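Local structure of filamentous hemagglutinin (1RWR) at residues 20-25 against 64-69; 47-52 against 93-98. The protein is an adhesin of Bordetella pertussis whose secretion domain, a beta-helix, probably directs export by the two-partner (type V) secretion pathway. All coordinates share one frame; numbering follows the deposited sequence.

Interaction 1: 20-25 against 64-69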
ATOM      1  N   VAL A  20      14.758 -14.473  -4.473  1.00 15.85           N
ATOM      2  CA  VAL A  20      14.821 -14.460  -3.026  1.00 15.72           C
ATOM      3  C   VAL A  20      15.625 -13.212  -2.673  1.00 15.77           C
ATOM      4  O   VAL A  20      16.765 -13.061  -3.121  1.00 16.63           O
ATOM      5  CB  VAL A  20      15.530 -15.698  -2.444  1.00 15.76           C
ATOM      6  CG1 VAL A  20      15.772 -15.536  -0.940  1.00 17.36           C
ATOM      7  CG2 VAL A  20      14.774 -16.965  -2.749  1.00 15.14           C
ATOM      8  N   VAL A  21      15.024 -12.324  -1.887  1.00 14.64           N
ATOM      9  CA  VAL A  21      15.695 -11.142  -1.399  1.00 14.10           C
ATOM     10  C   VAL A  21      16.268 -11.465  -0.039  1.00 14.56           C
ATOM     11  O   VAL A  21      15.508 -11.664   0.925  1.00 13.64           O
ATOM     12  CB  VAL A  21      14.730  -9.939  -1.277  1.00 14.33           C
ATOM     13  CG1 VAL A  21      15.470  -8.736  -0.748  1.00 13.73           C
ATOM     14  CG2 VAL A  21      14.082  -9.627  -2.617  1.00 14.79           C
ATOM     15  N   ASN A  22      17.601 -11.564   0.027  1.00 14.75           N
ATOM     16  CA  ASN A  22      18.306 -11.594   1.302  1.00 14.95           C
ATOM     17  C   ASN A  22      18.409 -10.161   1.831  1.00 14.97           C
ATOM     18  O   ASN A  22      19.366  -9.445   1.575  1.00 14.97           O
ATOM     19  CB  ASN A  22      19.674 -12.278   1.172  1.00 15.36           C
ATOM     20  CG  ASN A  22      19.561 -13.775   1.142  1.00 16.60           C
ATOM     21  OD1 ASN A  22      18.573 -14.332   1.605  1.00 19.00           O
ATOM     22  ND2 ASN A  22      20.577 -14.456   0.563  1.00 17.52           N
ATOM     23  N   ILE A  23      17.367  -9.776   2.569  1.00 14.16           N
ATOM     24  CA  ILE A  23      17.231  -8.465   3.145  1.00 13.04           C
ATOM     25  C   ILE A  23      18.409  -8.156   4.081  1.00 14.12           C
ATOM     26  O   ILE A  23      19.046  -9.075   4.607  1.00 13.56           O
ATOM     27  CB  ILE A  23      15.891  -8.334   3.926  1.00 12.77           C
ATOM     28  CG1 ILE A  23      15.758  -9.374   5.055  1.00 12.07           C
ATOM     29  CG2 ILE A  23      14.681  -8.485   2.994  1.00 14.75           C
ATOM     30  CD1 ILE A  23      14.587  -9.045   6.025  1.00 14.55           C
ATOM     31  N   ALA A  24      18.655  -6.866   4.274  1.00 14.14           N
ATOM     32  CA  ALA A  24      19.652  -6.362   5.198  1.00 13.96           C
ATOM     33  C   ALA A  24      19.305  -6.673   6.632  1.00 14.52           C
ATOM     34  O   ALA A  24      18.131  -6.746   7.023  1.00 13.33           O
ATOM     35  CB  ALA A  24      19.828  -4.841   5.005  1.00 14.75           C
ATOM     36  N   ASP A  25      20.339  -6.837   7.449  1.00 14.92           N
ATOM     37  CA  ASP A  25      20.116  -7.022   8.891  1.00 15.22           C
ATOM     38  C   ASP A  25      19.302  -5.841   9.416  1.00 15.58           C
ATOM     39  O   ASP A  25      19.625  -4.693   9.102  1.00 17.22           O
ATOM     40  CB  ASP A  25      21.468  -7.113   9.599  1.00 15.79           C
ATOM     41  CG  ASP A  25      21.402  -7.779  10.933  1.00 17.39           C
ATOM     42  OD1 ASP A  25      20.437  -8.536  11.195  1.00 16.89           O
ATOM     43  OD2 ASP A  25      22.328  -7.596  11.781  1.00 20.42           O
ATOM     44  N   THR A  64      18.008 -21.266   1.830  1.00 23.84           N
ATOM     45  CA  THR A  64      18.799 -21.283   3.046  1.00 24.50           C
ATOM     46  C   THR A  64      18.548 -20.029   3.854  1.00 23.79           C
ATOM     47  O   THR A  64      18.001 -19.054   3.359  1.00 23.61           O
ATOM     48  CB  THR A  64      20.312 -21.424   2.733  1.00 25.17           C
ATOM     49  OG1 THR A  64      20.745 -20.378   1.882  1.00 28.24           O
ATOM     50  CG2 THR A  64      20.583 -22.660   1.896  1.00 27.60           C
ATOM     51  N   LYS A  65      18.945 -20.061   5.111  1.00 22.88           N
ATOM     52  CA  LYS A  65      18.833 -18.885   5.948  1.00 23.54           C
ATOM     53  C   LYS A  65      19.516 -17.688   5.291  1.00 21.63           C
ATOM     54  O   LYS A  65      20.435 -17.836   4.482  1.00 21.76           O
ATOM     55  CB  LYS A  65      19.437 -19.153   7.309  1.00 24.19           C
ATOM     56  CG  LYS A  65      20.924 -19.327   7.293  1.00 26.86           C
ATOM     57  CD  LYS A  65      21.420 -19.737   8.674  1.00 31.10           C
ATOM     58  CE  LYS A  65      21.242 -21.232   8.923  1.00 32.87           C
ATOM     59  NZ  LYS A  65      21.844 -22.140   7.915  1.00 35.72           N
ATOM     60  N   ASN A  66      19.058 -16.500   5.662  1.00 19.12           N
ATOM     61  CA  ASN A  66      19.611 -15.253   5.158  1.00 17.15           C
ATOM     62  C   ASN A  66      20.916 -14.928   5.882  1.00 16.88           C
ATOM     63  O   ASN A  66      20.904 -14.628   7.080  1.00 16.58           O
ATOM     64  CB  ASN A  66      18.594 -14.149   5.388  1.00 15.79           C
ATOM     65  CG  ASN A  66      19.054 -12.817   4.914  1.00 15.14           C
ATOM     66  OD1 ASN A  66      20.226 -12.616   4.645  1.00 15.15           O
ATOM     67  ND2 ASN A  66      18.120 -11.875   4.819  1.00 14.32           N
ATOM     68  N   PRO A  67      22.031 -14.958   5.168  1.00 16.37           N
ATOM     69  CA  PRO A  67      23.331 -14.789   5.826  1.00 17.13           C
ATOM     70  C   PRO A  67      23.562 -13.406   6.421  1.00 16.61           C
ATOM     71  O   PRO A  67      24.468 -13.271   7.248  1.00 16.32           O
ATOM     72  CB  PRO A  67      24.314 -15.077   4.700  1.00 17.62           C
ATOM     73  CG  PRO A  67      23.574 -14.709   3.517  1.00 18.31           C
ATOM     74  CD  PRO A  67      22.186 -15.171   3.718  1.00 16.85           C
ATOM     75  N   ASN A  68      22.759 -12.406   6.032  1.00 16.39           N
ATOM     76  CA  ASN A  68      22.871 -11.075   6.559  1.00 15.80           C
ATOM     77  C   ASN A  68      22.334 -10.932   7.981  1.00 16.20           C
ATOM     78  O   ASN A  68      22.722 -10.000   8.683  1.00 16.68           O
ATOM     79  CB  ASN A  68      22.110 -10.057   5.685  1.00 15.64           C
ATOM     80  CG  ASN A  68      22.720  -9.881   4.288  1.00 16.83           C
ATOM     81  OD1 ASN A  68      23.934 -10.079   4.072  1.00 16.29           O
ATOM     82  ND2 ASN A  68      21.888  -9.450   3.346  1.00 15.98           N
ATOM     83  N   LEU A  69      21.403 -11.803   8.373  1.00 15.38           N
ATOM     84  CA  LEU A  69      20.646 -11.611   9.594  1.00 15.13           C
ATOM     85  C   LEU A  69      21.377 -12.050  10.863  1.00 15.85           C
ATOM     86  O   LEU A  69      21.906 -13.157  10.918  1.00 16.26           O
ATOM     87  CB  LEU A  69      19.312 -12.358   9.558  1.00 14.81           C
ATOM     88  CG  LEU A  69      18.332 -11.959   8.453  1.00 14.15           C
ATOM     89  CD1 LEU A  69      17.048 -12.791   8.519  1.00 15.63           C
ATOM     90  CD2 LEU A  69      18.078 -10.410   8.444  1.00 15.43           C
TER
HETATM   91  O   HOH W   1      20.332 -17.579   1.341  1.00 26.88           O
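The end of strand 20-22 and the coil that follows it run beside the irregular segment 64-69, the chains approaching at Asn22 and Asn66 (CA to CA 5.5 Å) and again at Asp25 and Leu69. An inverse gamma turn is centred on Asn22, and Asn66 opens a type I turn that ends at Leu69. One carbonyl holds the two together: Ile23 O accepts from two asparagine amides. Asn66 ND2 gives the bond of 3.0 Å to Ile23 O, lying in the carbonyl plane on a lone pair, while Asn68 ND2 reaches Ile23 O from above that plane at 3.1 Å, 62° out of it. Asn66 can do this because its CG stands anti to the backbone N (chi1 180°), which carries the amide over to Ile23. Its other end is occupied as well, since Asn68 N donates to Asn66 OD1 at 2.9 Å in an Asx turn; gripped at both ends, the amide has little freedom to flip. Asn66 ND2 also donates to Asn49 O. The Asn22 and Asn66 side chains lie antiparallel alongside one another, amide planes 25° apart, Asn22 CB lying 3.5 Å from Asn66 OD1. Asn22 ND2 abuts Pro67 CD and donates to a water that in turn donates to Lys65 O and is hydrogen-bonded to Thr64 OG1; Asn22 OD1 is bonded to Asn49. At the far end Asp25 CB comes within 3.3 Å of Asn68 O, while its carboxylate bonds Thr70 and Arg71. The Asx turn within the type I turn 66-69, with two amides on Ile23 O, joins the loop after strand 61-63 to the end of strand 20-22 at the N-terminal end of the TPS-domain beta-helix.

Interaction 2: 47-52 against 93-98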
ATOM      1  N   VAL A  47      10.250 -13.786  -2.814  1.00 13.19           N
ATOM      2  CA  VAL A  47      10.357 -14.207  -1.430  1.00 12.60           C
ATOM      3  C   VAL A  47      11.319 -13.265  -0.697  1.00 12.92           C
ATOM      4  O   VAL A  47      12.490 -13.157  -1.090  1.00 14.22           O
ATOM      5  CB  VAL A  47      10.857 -15.658  -1.345  1.00 13.04           C
ATOM      6  CG1 VAL A  47      11.065 -16.099   0.131  1.00 13.66           C
ATOM      7  CG2 VAL A  47       9.894 -16.550  -2.050  1.00 14.03           C
ATOM      8  N   PHE A  48      10.854 -12.662   0.393  1.00 11.68           N
ATOM      9  CA  PHE A  48      11.706 -11.907   1.282  1.00 12.25           C
ATOM     10  C   PHE A  48      12.242 -12.850   2.348  1.00 12.87           C
ATOM     11  O   PHE A  48      11.477 -13.482   3.060  1.00 13.13           O
ATOM     12  CB  PHE A  48      10.945 -10.769   1.968  1.00 12.49           C
ATOM     13  CG  PHE A  48      10.539  -9.687   1.042  1.00 12.42           C
ATOM     14  CD1 PHE A  48      11.413  -8.678   0.715  1.00 13.33           C
ATOM     15  CD2 PHE A  48       9.268  -9.713   0.470  1.00 13.15           C
ATOM     16  CE1 PHE A  48      11.002  -7.652  -0.167  1.00 14.79           C
ATOM     17  CE2 PHE A  48       8.881  -8.740  -0.393  1.00 14.41           C
ATOM     18  CZ  PHE A  48       9.739  -7.705  -0.714  1.00 13.61           C
ATOM     19  N   ASN A  49      13.557 -12.949   2.457  1.00 13.87           N
ATOM     20  CA  ASN A  49      14.150 -13.962   3.342  1.00 13.17           C
ATOM     21  C   ASN A  49      14.360 -13.406   4.730  1.00 13.68           C
ATOM     22  O   ASN A  49      15.358 -12.779   5.004  1.00 14.36           O
ATOM     23  CB  ASN A  49      15.460 -14.529   2.757  1.00 12.96           C
ATOM     24  CG  ASN A  49      15.978 -15.747   3.527  1.00 13.90           C
ATOM     25  OD1 ASN A  49      15.475 -16.084   4.613  1.00 15.02           O
ATOM     26  ND2 ASN A  49      17.008 -16.399   2.981  1.00 14.65           N
ATOM     27  N   ASN A  50      13.396 -13.664   5.612  1.00 13.41           N
ATOM     28  CA  ASN A  50      13.500 -13.265   7.018  1.00 13.62           C
ATOM     29  C   ASN A  50      13.745 -14.490   7.910  1.00 14.39           C
ATOM     30  O   ASN A  50      13.212 -14.581   9.045  1.00 14.21           O
ATOM     31  CB  ASN A  50      12.218 -12.561   7.436  1.00 13.80           C
ATOM     32  CG  ASN A  50      12.384 -11.612   8.615  1.00 12.64           C
ATOM     33  OD1 ASN A  50      13.470 -11.100   8.914  1.00 14.22           O
ATOM     34  ND2 ASN A  50      11.248 -11.300   9.248  1.00 12.42           N
ATOM     35  N   GLY A  51      14.534 -15.424   7.374  1.00 15.43           N
ATOM     36  CA  GLY A  51      14.765 -16.714   7.995  1.00 15.89           C
ATOM     37  C   GLY A  51      16.140 -16.818   8.631  1.00 16.45           C
ATOM     38  O   GLY A  51      17.118 -16.413   8.054  1.00 16.16           O
ATOM     39  N   LEU A  52      16.180 -17.320   9.858  1.00 16.43           N
ATOM     40  CA  LEU A  52      17.435 -17.693  10.527  1.00 17.68           C
ATOM     41  C   LEU A  52      17.806 -19.154  10.330  1.00 19.51           C
ATOM     42  O   LEU A  52      18.924 -19.563  10.687  1.00 20.94           O
ATOM     43  CB  LEU A  52      17.319 -17.385  12.023  1.00 17.36           C
ATOM     44  CG  LEU A  52      17.101 -15.934  12.419  1.00 17.00           C
ATOM     45  CD1 LEU A  52      16.999 -15.810  13.939  1.00 18.46           C
ATOM     46  CD2 LEU A  52      18.174 -14.991  11.908  1.00 17.00           C
ATOM     47  N   GLU A  93       5.877 -12.943  -0.600  1.00 12.05           N
ATOM     48  CA  GLU A  93       5.988 -13.899   0.484  1.00 12.08           C
ATOM     49  C   GLU A  93       7.144 -13.514   1.405  1.00 12.31           C
ATOM     50  O   GLU A  93       8.219 -13.177   0.961  1.00 14.48           O
ATOM     51  CB  GLU A  93       6.204 -15.314  -0.030  1.00 13.18           C
ATOM     52  CG  GLU A  93       6.413 -16.337   1.096  1.00 14.12           C
ATOM     53  CD  GLU A  93       6.390 -17.776   0.648  1.00 17.79           C
ATOM     54  OE1 GLU A  93       6.307 -18.086  -0.563  1.00 18.67           O
ATOM     55  OE2 GLU A  93       6.455 -18.650   1.547  1.00 17.09           O
ATOM     56  N   VAL A  94       6.882 -13.580   2.705  1.00 12.94           N
ATOM     57  CA  VAL A  94       7.925 -13.447   3.706  1.00 12.21           C
ATOM     58  C   VAL A  94       8.234 -14.838   4.222  1.00 13.24           C
ATOM     59  O   VAL A  94       7.354 -15.526   4.747  1.00 13.91           O
ATOM     60  CB  VAL A  94       7.538 -12.490   4.862  1.00 12.83           C
ATOM     61  CG1 VAL A  94       8.704 -12.299   5.819  1.00 13.32           C
ATOM     62  CG2 VAL A  94       7.117 -11.133   4.343  1.00 13.18           C
ATOM     63  N   TYR A  95       9.469 -15.268   4.006  1.00 13.32           N
ATOM     64  CA  TYR A  95       9.942 -16.519   4.580  1.00 14.16           C
ATOM     65  C   TYR A  95      10.531 -16.193   5.959  1.00 13.94           C
ATOM     66  O   TYR A  95      11.399 -15.350   6.109  1.00 15.44           O
ATOM     67  CB  TYR A  95      10.958 -17.232   3.698  1.00 14.31           C
ATOM     68  CG  TYR A  95      11.653 -18.357   4.422  1.00 14.06           C
ATOM     69  CD1 TYR A  95      10.986 -19.522   4.698  1.00 14.53           C
ATOM     70  CD2 TYR A  95      12.981 -18.249   4.842  1.00 15.66           C
ATOM     71  CE1 TYR A  95      11.617 -20.575   5.435  1.00 16.99           C
ATOM     72  CE2 TYR A  95      13.621 -19.307   5.558  1.00 16.07           C
ATOM     73  CZ  TYR A  95      12.918 -20.441   5.862  1.00 17.65           C
ATOM     74  OH  TYR A  95      13.531 -21.465   6.570  1.00 21.59           O
ATOM     75  N   GLY A  96      10.110 -16.991   6.933  1.00 14.97           N
ATOM     76  CA  GLY A  96      10.588 -16.836   8.308  1.00 14.61           C
ATOM     77  C   GLY A  96       9.561 -16.123   9.177  1.00 14.15           C
ATOM     78  O   GLY A  96       8.367 -16.423   9.163  1.00 14.68           O
ATOM     79  N   LYS A  97      10.032 -15.179   9.972  1.00 14.90           N
ATOM     80  CA  LYS A  97       9.147 -14.418  10.847  1.00 15.30           C
ATOM     81  C   LYS A  97       8.318 -13.466   9.994  1.00 14.62           C
ATOM     82  O   LYS A  97       8.854 -12.762   9.133  1.00 14.08           O
ATOM     83  CB  LYS A  97       9.948 -13.620  11.880  1.00 16.28           C
ATOM     84  CG  LYS A  97       9.117 -12.751  12.857  1.00 19.97           C
ATOM     85  CD  LYS A  97      10.013 -11.766  13.597  1.00 24.19           C
ATOM     86  CE  LYS A  97       9.236 -10.758  14.515  1.00 26.95           C
ATOM     87  NZ  LYS A  97       8.620  -9.636  13.746  1.00 26.86           N
ATOM     88  N   GLY A  98       7.019 -13.436  10.246  1.00 14.14           N
ATOM     89  CA  GLY A  98       6.165 -12.463   9.594  1.00 14.49           C
ATOM     90  C   GLY A  98       6.596 -11.039   9.904  1.00 14.10           C
ATOM     91  O   GLY A  98       7.011 -10.711  11.001  1.00 14.59           O
TER
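Strands 47-50 and 93-96 pair in parallel, 4.6 Å apart at their axes, and the tight part is the ladder itself. Phe48 N donates to Glu93 O at 2.7 Å and Tyr95 N to Phe48 O at 2.8 Å, both nearly along the C=O axis; Asn50 N to Tyr95 O follows, more bent at 134°. On the face shared by Val47, Asn49 and Tyr95, the valine CG1, anti to its backbone N, packs 3.7 Å from Tyr95 CB. Asn49 OD1 sits in the ring plane at the tyrosine edge, 3.3 Å from CD2 of Tyr95, and also accepts from Gly51 N in an Asx turn; the tyrosine hydroxyl is bonded to Thr53. The ladder loosens at its last rung, Asn50 with Gly96, and beyond it at Lys97, both Gly96 and Lys97 being exposed. At phi 102°, psi -136° a CB on Gly96 would jam against the preceding carbonyl O and run into Asn50 O, so glycine is called for. Lys97 N to Asn50 O is weak, and the lysine chain extends from the contact; the one firm tie here is Asn50 ND2 to Lys97 O, 2.8 Å. In-register parallel stacking of strands from successive coils is the hallmark of the parallel beta-helix.

Strands 20-22 and 45-50 are neighbours in one mixed sheet, and 45-50 in turn pairs with 91-96; segment 64-69 is a loop packed against the end of strand 20-22. The centres of interactions 1 and 2 are about 9 Å apart. The backbone ladder continues across the boundary, with Val21 N 2.8 Å from Val47 O and Asn49 N 2.8 Å from Val21 O, both probable hydrogen bonds. Asn49 belongs to both networks, and its ND2 adds a further bond to Thr64 O. Ile23 CG1 also packs 3.4 Å from Asn49 O. Along the chain the segments alternate, so 64-69 returns to the strand 20-22 side before 93-98 adds the next strand.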